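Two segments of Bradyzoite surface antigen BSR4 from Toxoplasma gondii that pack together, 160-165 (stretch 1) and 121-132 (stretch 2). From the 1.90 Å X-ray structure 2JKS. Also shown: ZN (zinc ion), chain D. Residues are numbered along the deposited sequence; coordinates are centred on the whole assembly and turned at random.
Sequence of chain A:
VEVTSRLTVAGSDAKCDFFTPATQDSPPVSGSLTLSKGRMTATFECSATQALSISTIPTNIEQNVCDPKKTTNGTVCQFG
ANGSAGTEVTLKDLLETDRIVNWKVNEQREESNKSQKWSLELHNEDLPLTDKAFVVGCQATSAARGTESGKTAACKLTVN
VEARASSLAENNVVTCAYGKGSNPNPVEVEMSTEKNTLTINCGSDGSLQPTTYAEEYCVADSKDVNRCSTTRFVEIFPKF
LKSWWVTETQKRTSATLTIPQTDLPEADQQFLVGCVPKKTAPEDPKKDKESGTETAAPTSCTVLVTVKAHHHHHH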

# COMPACT_ATOMS: atom_id res chain seq x y z
N ASN A 160 -5.52 8.13 6.10
CA ASN A 160 -5.63 6.82 5.49
C ASN A 160 -4.93 6.92 4.17
O ASN A 160 -5.08 7.92 3.47
CB ASN A 160 -7.13 6.50 5.32
CG ASN A 160 -7.83 6.40 6.66
OD1 ASN A 160 -7.48 5.53 7.46
ND2 ASN A 160 -8.74 7.35 6.96
N VAL A 161 -4.09 5.95 3.85
CA VAL A 161 -3.41 5.88 2.57
C VAL A 161 -3.87 4.56 1.91
O VAL A 161 -3.66 3.48 2.48
CB VAL A 161 -1.87 5.90 2.73
CG1 VAL A 161 -1.20 5.90 1.38
CG2 VAL A 161 -1.44 7.12 3.65
N GLU A 162 -4.57 4.68 0.79
CA GLU A 162 -5.08 3.49 0.09
C GLU A 162 -3.95 2.83 -0.66
O GLU A 162 -3.11 3.52 -1.24
CB GLU A 162 -6.18 3.88 -0.88
CG GLU A 162 -7.34 4.55 -0.16
CD GLU A 162 -8.58 4.75 -1.02
OE1 GLU A 162 -8.49 4.64 -2.25
OE2 GLU A 162 -9.64 5.04 -0.44
N ALA A 163 -3.93 1.50 -0.64
CA ALA A 163 -2.97 0.70 -1.38
C ALA A 163 -3.00 1.01 -2.88
O ALA A 163 -4.06 1.30 -3.44
CB ALA A 163 -3.31 -0.81 -1.17
N ARG A 164 -1.86 0.92 -3.54
CA ARG A 164 -1.83 0.95 -5.00
C ARG A 164 -2.70 -0.19 -5.56
O ARG A 164 -2.95 -1.21 -4.87
CB ARG A 164 -0.41 0.76 -5.52
CG ARG A 164 0.18 -0.63 -5.26
CD ARG A 164 1.64 -0.45 -4.89
NE ARG A 164 2.52 -0.39 -6.03
CZ ARG A 164 3.65 0.33 -6.04
NH1 ARG A 164 3.98 1.09 -4.99
NH2 ARG A 164 4.43 0.32 -7.11
N ALA A 165 -3.07 -0.04 -6.83
CA ALA A 165 -3.85 -1.07 -7.52
C ALA A 165 -2.85 -2.13 -7.94
O ALA A 165 -1.72 -1.81 -8.29
CB ALA A 165 -4.57 -0.48 -8.79
ZN ZN D . 9.09 9.92 -7.13
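Stretch 2 121-132: ELHNEDLPLTDK

Stretch 2 runs antiparallel to stretch 1, and its C-terminal end lies against the strand at Asn160 and Val161. The two chains meet there as a single antiparallel, hydrogen-bonded pair, Val161 with Lys132, whose CA atoms are 5.1 Å apart. Val161 N donates to Lys132 O at 2.7 Å, and Lys132 N returns the bond to Val161 O at 2.9 Å; both are nearly straight. From this anchor stretch 2 is traced backward as stretch 1 goes forward: Ala163 CA lies 4.8 Å from Asp131 CA, and Arg164 CA 5.2 Å from Leu127 CA. The register therefore slips, with one residue of stretch 1 advancing while four of stretch 2 go by, and the loop of stretch 2 gathers around the arginine.

Arg164 covers the most surface. Its backbone is extended, with phi/psi of -58/161, and its N donates to Pro128 O at 3.0 Å, a single backbone bond beyond the strand. The side chain leaves sideways with chi1 in p, but its end comes nearer to stretch 2, where NH1 donates to Leu127 O at 2.7 Å. Glu125 O also lies at the guanidinium edge, 3.5 Å from NH1. Glu125 O belongs to the 3-10 segment 124-126 and Leu127 O follows just after it, the turn held by Asp126 N to His123 O at 2.8 Å and Leu127 N to Asn124 O at 3.1 Å. The aliphatic part of the arginine is used as well: its CD packs 3.6 Å from Leu129 CD2, the leucine's end coming back although its CA-to-CB bond points away. The rule here is a long cation bonded to one backbone oxygen, with a second near its edge and its methylenes against carbon.

Val161, with chi1 in t, supplies the buried apolar part. Its CG1 lies 3.7 Å from both Leu122 CD1 and Pro128 CD, and 4.3 Å from Leu127 CD2. One methyl thus touches three side chains, Leu122 and the neighbouring pair Leu127 and Pro128, and the two leucines point toward stretch 1 to meet it.

Between these two residues the chain leaves the strand, and a side-chain acceptor meets it. Ala163 N donates to Asp131 OD1 at 3.0 Å, almost linearly, so a carboxylate takes the place of a backbone carbonyl. Ala163 CA approaches Pro128 O at 3.3 Å, and its methyl CB rests 3.7 Å from Thr130 C. Glu162, between Val161 and Ala163, turns its CA-to-CB bond away and remains exposed.

Away from stretch 1, the side-chain atoms His123 ND1 and Glu125 OE2 bind the zinc ion ZN at 2.0 and 2.1 Å.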

# COMPACT_ATOMS: atom_id res chain seq x y z
N GLU A 121 3.54 14.88 0.20
CA GLU A 121 3.23 14.55 -1.19
C GLU A 121 3.69 13.10 -1.45
O GLU A 121 4.86 12.81 -1.46
CB GLU A 121 3.93 15.52 -2.17
CG GLU A 121 3.83 15.07 -3.64
CD GLU A 121 4.68 15.91 -4.53
OE1 GLU A 121 5.93 15.91 -4.36
OE2 GLU A 121 4.11 16.57 -5.41
N LEU A 122 2.75 12.18 -1.63
CA LEU A 122 3.16 10.87 -2.06
C LEU A 122 3.37 10.82 -3.56
O LEU A 122 2.74 11.58 -4.30
CB LEU A 122 2.15 9.82 -1.61
CG LEU A 122 1.86 9.84 -0.12
CD1 LEU A 122 0.84 8.77 0.18
CD2 LEU A 122 3.12 9.65 0.70
N HIS A 123 4.31 9.96 -4.00
CA HIS A 123 4.56 9.64 -5.41
C HIS A 123 3.98 8.23 -5.63
O HIS A 123 3.67 7.50 -4.67
CB HIS A 123 6.08 9.67 -5.81
CG HIS A 123 6.77 11.01 -5.64
ND1 HIS A 123 8.01 11.29 -6.18
CD2 HIS A 123 6.37 12.15 -5.02
CE1 HIS A 123 8.36 12.52 -5.86
NE2 HIS A 123 7.37 13.07 -5.19
N ASN A 124 3.80 7.83 -6.88
CA ASN A 124 3.13 6.54 -7.15
C ASN A 124 3.87 5.39 -6.51
O ASN A 124 3.28 4.46 -5.92
CB ASN A 124 2.89 6.34 -8.64
CG ASN A 124 1.71 7.16 -9.17
OD1 ASN A 124 0.78 7.54 -8.42
ND2 ASN A 124 1.73 7.43 -10.47
N GLU A 125 5.19 5.51 -6.54
CA GLU A 125 6.06 4.47 -5.97
C GLU A 125 5.96 4.40 -4.45
O GLU A 125 6.40 3.40 -3.85
CB GLU A 125 7.52 4.65 -6.45
CG GLU A 125 8.39 5.76 -5.82
CD GLU A 125 8.31 7.13 -6.54
OE1 GLU A 125 7.42 7.30 -7.42
OE2 GLU A 125 9.14 8.04 -6.24
N ASP A 126 5.34 5.43 -3.82
CA ASP A 126 5.20 5.43 -2.37
C ASP A 126 3.95 4.70 -1.93
O ASP A 126 3.76 4.42 -0.73
CB ASP A 126 5.15 6.85 -1.77
CG ASP A 126 6.40 7.66 -2.04
OD1 ASP A 126 7.53 7.13 -2.05
OD2 ASP A 126 6.26 8.88 -2.19
N LEU A 127 3.05 4.44 -2.87
CA LEU A 127 1.73 3.83 -2.51
C LEU A 127 1.97 2.41 -2.02
O LEU A 127 2.68 1.67 -2.69
CB LEU A 127 0.78 3.86 -3.70
CG LEU A 127 0.28 5.24 -4.09
CD1 LEU A 127 -0.61 5.08 -5.33
CD2 LEU A 127 -0.45 5.86 -2.89
N PRO A 128 1.43 2.04 -0.82
CA PRO A 128 1.72 0.75 -0.16
C PRO A 128 1.02 -0.43 -0.86
O PRO A 128 0.15 -0.23 -1.70
CB PRO A 128 1.19 0.96 1.28
CG PRO A 128 0.09 1.96 1.12
CD PRO A 128 0.55 2.89 0.02
N LEU A 129 1.44 -1.65 -0.56
CA LEU A 129 0.74 -2.88 -1.03
C LEU A 129 -0.50 -3.22 -0.24
O LEU A 129 -1.32 -4.04 -0.66
CB LEU A 129 1.71 -4.06 -0.98
CG LEU A 129 2.98 -3.87 -1.78
CD1 LEU A 129 3.89 -5.11 -1.66
CD2 LEU A 129 2.70 -3.51 -3.22
N THR A 130 -0.62 -2.60 0.94
CA THR A 130 -1.75 -2.80 1.80
C THR A 130 -2.23 -1.44 2.30
O THR A 130 -1.45 -0.48 2.32
CB THR A 130 -1.39 -3.73 3.02
OG1 THR A 130 -0.33 -3.13 3.76
CG2 THR A 130 -0.90 -5.12 2.53
N ASP A 131 -3.50 -1.37 2.71
CA ASP A 131 -4.09 -0.11 3.21
C ASP A 131 -3.41 0.31 4.51
O ASP A 131 -3.23 -0.52 5.38
CB ASP A 131 -5.60 -0.25 3.40
CG ASP A 131 -6.33 -0.51 2.08
OD1 ASP A 131 -5.88 -0.03 1.01
OD2 ASP A 131 -7.38 -1.17 2.10
N LYS A 132 -3.02 1.59 4.60
CA LYS A 132 -2.36 2.11 5.78
C LYS A 132 -3.09 3.31 6.36
O LYS A 132 -3.81 4.04 5.67
CB LYS A 132 -0.90 2.52 5.47
CG LYS A 132 -0.02 1.44 4.81
CD LYS A 132 0.33 0.32 5.80
CE LYS A 132 1.15 -0.76 5.07
NZ LYS A 132 1.47 -1.85 6.03